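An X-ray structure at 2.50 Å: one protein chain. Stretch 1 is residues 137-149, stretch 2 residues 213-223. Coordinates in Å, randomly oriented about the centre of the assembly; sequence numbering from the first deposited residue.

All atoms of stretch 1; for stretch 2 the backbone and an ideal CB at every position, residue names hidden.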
# COMPACT_ATOMS: atom_id res chain seq x y z
N ALA A 137 -12.29 19.95 4.03
CA ALA A 137 -12.89 21.07 4.79
C ALA A 137 -12.66 20.86 6.30
O ALA A 137 -12.59 19.70 6.75
CB ALA A 137 -14.35 21.21 4.46
N ASN A 138 -12.49 21.95 7.03
CA ASN A 138 -12.16 21.92 8.46
C ASN A 138 -12.94 23.03 9.14
O ASN A 138 -12.86 24.19 8.77
CB ASN A 138 -10.66 21.99 8.69
CG ASN A 138 -10.32 21.70 10.14
OD1 ASN A 138 -10.81 22.39 11.04
ND2 ASN A 138 -9.51 20.68 10.38
N PRO A 139 -13.71 22.71 10.19
CA PRO A 139 -14.61 23.71 10.75
C PRO A 139 -13.82 24.82 11.45
O PRO A 139 -14.38 25.88 11.65
CB PRO A 139 -15.46 22.86 11.69
CG PRO A 139 -14.51 21.78 12.14
CD PRO A 139 -13.76 21.42 10.88
N LEU A 140 -12.56 24.56 11.82
CA LEU A 140 -11.75 25.57 12.56
C LEU A 140 -11.11 26.55 11.58
O LEU A 140 -10.46 27.47 12.06
CB LEU A 140 -10.65 24.87 13.36
CG LEU A 140 -11.17 23.91 14.42
CD1 LEU A 140 -10.02 23.37 15.27
CD2 LEU A 140 -12.22 24.59 15.28
N ARG A 141 -11.22 26.32 10.27
CA ARG A 141 -10.58 27.21 9.28
C ARG A 141 -11.23 28.59 9.42
O ARG A 141 -12.45 28.65 9.26
CB ARG A 141 -10.71 26.72 7.84
CG ARG A 141 -10.26 27.77 6.84
CD ARG A 141 -10.03 27.23 5.45
NE ARG A 141 -9.53 28.26 4.55
CZ ARG A 141 -10.22 28.78 3.54
NH1 ARG A 141 -11.44 28.34 3.28
NH2 ARG A 141 -9.68 29.71 2.78
N GLY A 142 -10.40 29.61 9.66
CA GLY A 142 -10.78 31.01 9.94
C GLY A 142 -10.05 31.51 11.18
O GLY A 142 -9.11 30.87 11.64
N PRO A 143 -10.49 32.65 11.77
CA PRO A 143 -9.86 33.18 12.98
C PRO A 143 -10.25 32.29 14.16
O PRO A 143 -11.30 31.71 14.12
CB PRO A 143 -10.41 34.62 13.07
CG PRO A 143 -11.78 34.54 12.39
CD PRO A 143 -11.61 33.49 11.30
N ASN A 144 -9.35 32.16 15.14
CA ASN A 144 -9.55 31.34 16.37
C ASN A 144 -9.88 32.28 17.52
O ASN A 144 -9.14 33.25 17.68
CB ASN A 144 -8.30 30.54 16.77
CG ASN A 144 -8.62 29.45 17.77
OD1 ASN A 144 -9.39 28.55 17.45
ND2 ASN A 144 -8.03 29.51 18.96
N ASP A 145 -10.96 32.01 18.25
CA ASP A 145 -11.27 32.70 19.53
C ASP A 145 -10.73 31.84 20.67
O ASP A 145 -11.25 30.71 20.84
CB ASP A 145 -12.77 32.96 19.64
CG ASP A 145 -13.12 33.96 20.74
OD1 ASP A 145 -12.51 33.86 21.83
OD2 ASP A 145 -14.01 34.81 20.49
N GLU A 146 -9.72 32.33 21.41
CA GLU A 146 -9.08 31.57 22.53
C GLU A 146 -10.13 31.16 23.57
O GLU A 146 -9.84 30.26 24.37
CB GLU A 146 -8.00 32.40 23.22
CG GLU A 146 -6.84 32.76 22.34
CD GLU A 146 -5.69 31.76 22.40
OE1 GLU A 146 -5.96 30.54 22.30
OE2 GLU A 146 -4.53 32.21 22.55
N ARG A 147 -11.28 31.84 23.60
CA ARG A 147 -12.37 31.56 24.58
C ARG A 147 -13.00 30.21 24.27
O ARG A 147 -13.49 29.59 25.23
CB ARG A 147 -13.45 32.64 24.56
CG ARG A 147 -12.99 33.98 25.10
CD ARG A 147 -13.99 35.09 24.94
NE ARG A 147 -14.30 35.41 23.56
CZ ARG A 147 -15.08 36.42 23.19
NH1 ARG A 147 -15.62 37.20 24.10
NH2 ARG A 147 -15.30 36.65 21.91
N LEU A 148 -13.03 29.79 23.00
CA LEU A 148 -13.56 28.45 22.63
C LEU A 148 -12.49 27.38 22.87
O LEU A 148 -12.81 26.38 23.53
CB LEU A 148 -14.03 28.44 21.18
CG LEU A 148 -15.45 28.94 20.98
CD1 LEU A 148 -15.54 30.39 21.41
CD2 LEU A 148 -15.89 28.76 19.53
N GLY A 149 -11.27 27.60 22.38
CA GLY A 149 -10.16 26.62 22.41
C GLY A 149 -8.92 27.14 21.70
O GLY A 149 -8.88 28.31 21.30
N UNK A 213 -17.12 14.02 11.62
CA UNK A 213 -15.70 14.47 11.74
C UNK A 213 -15.66 15.96 12.07
O UNK A 213 -14.95 16.36 12.98
CB UNK A 213 -14.92 14.20 10.45
N UNK A 214 -16.43 16.86 11.40
CA UNK A 214 -16.35 18.27 11.75
C UNK A 214 -16.78 18.48 13.21
O UNK A 214 -16.16 19.27 13.88
CB UNK A 214 -17.22 19.10 10.81
N UNK A 215 -17.82 17.77 13.64
CA UNK A 215 -18.32 17.76 15.04
C UNK A 215 -17.18 17.31 15.96
O UNK A 215 -16.88 18.05 16.94
CB UNK A 215 -19.53 16.84 15.19
N UNK A 216 -16.52 16.19 15.65
CA UNK A 216 -15.41 15.67 16.49
C UNK A 216 -14.32 16.73 16.64
O UNK A 216 -13.87 16.92 17.76
CB UNK A 216 -14.82 14.40 15.88
N UNK A 217 -13.90 17.38 15.55
CA UNK A 217 -12.81 18.41 15.56
C UNK A 217 -13.28 19.64 16.36
O UNK A 217 -12.51 20.12 17.23
CB UNK A 217 -12.43 18.82 14.14
N UNK A 218 -14.48 20.14 16.08
CA UNK A 218 -15.10 21.30 16.77
C UNK A 218 -15.15 21.04 18.29
O UNK A 218 -14.81 21.98 19.05
CB UNK A 218 -16.51 21.56 16.23
N UNK A 219 -15.51 19.83 18.70
CA UNK A 219 -15.74 19.45 20.12
C UNK A 219 -14.41 19.23 20.85
O UNK A 219 -14.36 19.56 22.06
CB UNK A 219 -16.59 18.18 20.21
N UNK A 220 -13.35 18.75 20.18
CA UNK A 220 -12.04 18.55 20.85
C UNK A 220 -11.35 19.92 20.98
O UNK A 220 -10.63 20.14 21.98
CB UNK A 220 -11.16 17.57 20.07
N UNK A 221 -11.59 20.81 20.03
CA UNK A 221 -11.20 22.25 20.13
C UNK A 221 -11.69 22.80 21.48
O UNK A 221 -10.89 23.43 22.19
CB UNK A 221 -11.79 23.07 18.98
N UNK A 222 -12.94 22.48 21.85
CA UNK A 222 -13.67 23.00 23.04
C UNK A 222 -13.25 22.29 24.32
O UNK A 222 -13.49 22.88 25.40
CB UNK A 222 -15.18 22.84 22.85
N UNK A 223 -12.66 21.09 24.21
CA UNK A 223 -12.21 20.25 25.34
C UNK A 223 -13.28 19.29 25.80
O UNK A 223 -13.11 18.69 26.87
CB UNK A 223 -11.78 21.12 26.52

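Position 213 opens a helix (phi/psi -58/-46), and no atom of stretch 1 lies within 5.5 Å of its ideal CB, so the contact places no restriction on it. The residue is Val 213.

At 214 the ideal CB points sideways and lies 4.0 Å from Pro 139 CG. A phi of -62° permits proline, and the first turn of a helix tolerates the missing amide hydrogen; a small or medium apolar group would also suit. It is Pro 214, whose CB packs 4.2 Å from Pro 139 CG.

Positions 215 and 216 have nothing of stretch 1 near their ideal CB atoms, the first pointing away and the second out of reach. They are Glu 215 and Val 216.

At 217 the CB points toward stretch 1, 4.1 Å from Pro 139 CG and 5.2 Å from Leu 140 CG. This calls for a branched or long apolar chain: Leu, Ile, Met or Val. Ile 217 sets its CG2 3.8 Å from Leu 140 CD1 and 4.1 Å from Pro 139 CG, while its CD1 reaches to 3.9 Å from Asn 138 ND2.

At 218 the CB points sideways, 4.6 Å from Pro 139 CG. Several small apolar residues could serve; Ala 218 does, at the margin of the proline contact.

Positions 219 and 220 are out of reach and unconstrained here; they are Leu 219 and Arg 220.

Position 221 is the richest. Its CB points toward stretch 1, 4.0 Å from Leu 140 CD2 and 5.2 Å from Gly 149 CA, and beyond it Asn 144 OD1 offers an acceptor. A flat side chain with a donor fits best, though Gln or an aromatic might be considered. His 221, with chi1 at 178° (t), donates from NE2 to Asn 144 OD1 at 2.8 Å, near the ring plane. Leu 140 CD2 covers one face, 3.8 Å from the ring centroid, and Gly 149 CA the opposite face at 3.9 Å. A CB on Gly 149 would lie 1.9 Å from His 221 O, a clash.

At 222 the sideways CB is 4.3 Å from Leu 148 O, beside an apolar side chain, so Leu, Met or Ile would suit. Leu 222 brings CD2 to 3.8 Å from Leu 148 CB, and its CA makes a CA-H...O contact of 3.5 Å to Leu 148 O.

Position 223 has phi +91°, which favours glycine, and no neighbour in stretch 1. Gly 223 follows the helix.

Stretch 2 (213-223) VPEVIALRHLG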
# COMPACT_ATOMS: atom_id res chain seq x y z
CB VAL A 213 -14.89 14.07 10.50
CG1 VAL A 213 -13.52 14.74 10.45
CG2 VAL A 213 -14.74 12.56 10.42
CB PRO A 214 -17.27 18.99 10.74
CG PRO A 214 -18.01 17.90 9.98
CD PRO A 214 -17.33 16.58 10.27
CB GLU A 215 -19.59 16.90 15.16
CG GLU A 215 -20.79 17.51 14.45
CD GLU A 215 -21.73 16.55 13.74
OE1 GLU A 215 -22.50 15.87 14.43
OE2 GLU A 215 -21.71 16.49 12.50
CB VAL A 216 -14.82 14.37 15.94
CG1 VAL A 216 -13.62 13.96 16.78
CG2 VAL A 216 -15.86 13.26 15.88
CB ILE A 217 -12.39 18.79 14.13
CG1 ILE A 217 -11.76 17.60 13.39
CG2 ILE A 217 -11.45 19.99 14.15
CD1 ILE A 217 -11.59 17.81 11.91
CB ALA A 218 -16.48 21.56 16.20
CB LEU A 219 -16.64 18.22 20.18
CG LEU A 219 -18.13 18.53 19.99
CD1 LEU A 219 -18.92 17.27 19.73
CD2 LEU A 219 -18.68 19.25 21.20
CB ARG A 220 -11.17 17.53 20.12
CG ARG A 220 -11.73 16.12 20.15
CD ARG A 220 -11.73 15.45 21.52
NE ARG A 220 -10.44 15.53 22.18
CZ ARG A 220 -10.23 16.07 23.36
NH1 ARG A 220 -11.24 16.55 24.08
NH2 ARG A 220 -9.01 16.15 23.83
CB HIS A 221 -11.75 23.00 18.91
CG HIS A 221 -11.49 24.46 18.90
ND1 HIS A 221 -12.51 25.39 18.96
CD2 HIS A 221 -10.34 25.16 18.79
CE1 HIS A 221 -12.00 26.61 18.92
NE2 HIS A 221 -10.67 26.50 18.82
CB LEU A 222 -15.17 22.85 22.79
CG LEU A 222 -15.71 23.81 21.75
CD1 LEU A 222 -17.09 23.40 21.31
CD2 LEU A 222 -15.71 25.23 22.28
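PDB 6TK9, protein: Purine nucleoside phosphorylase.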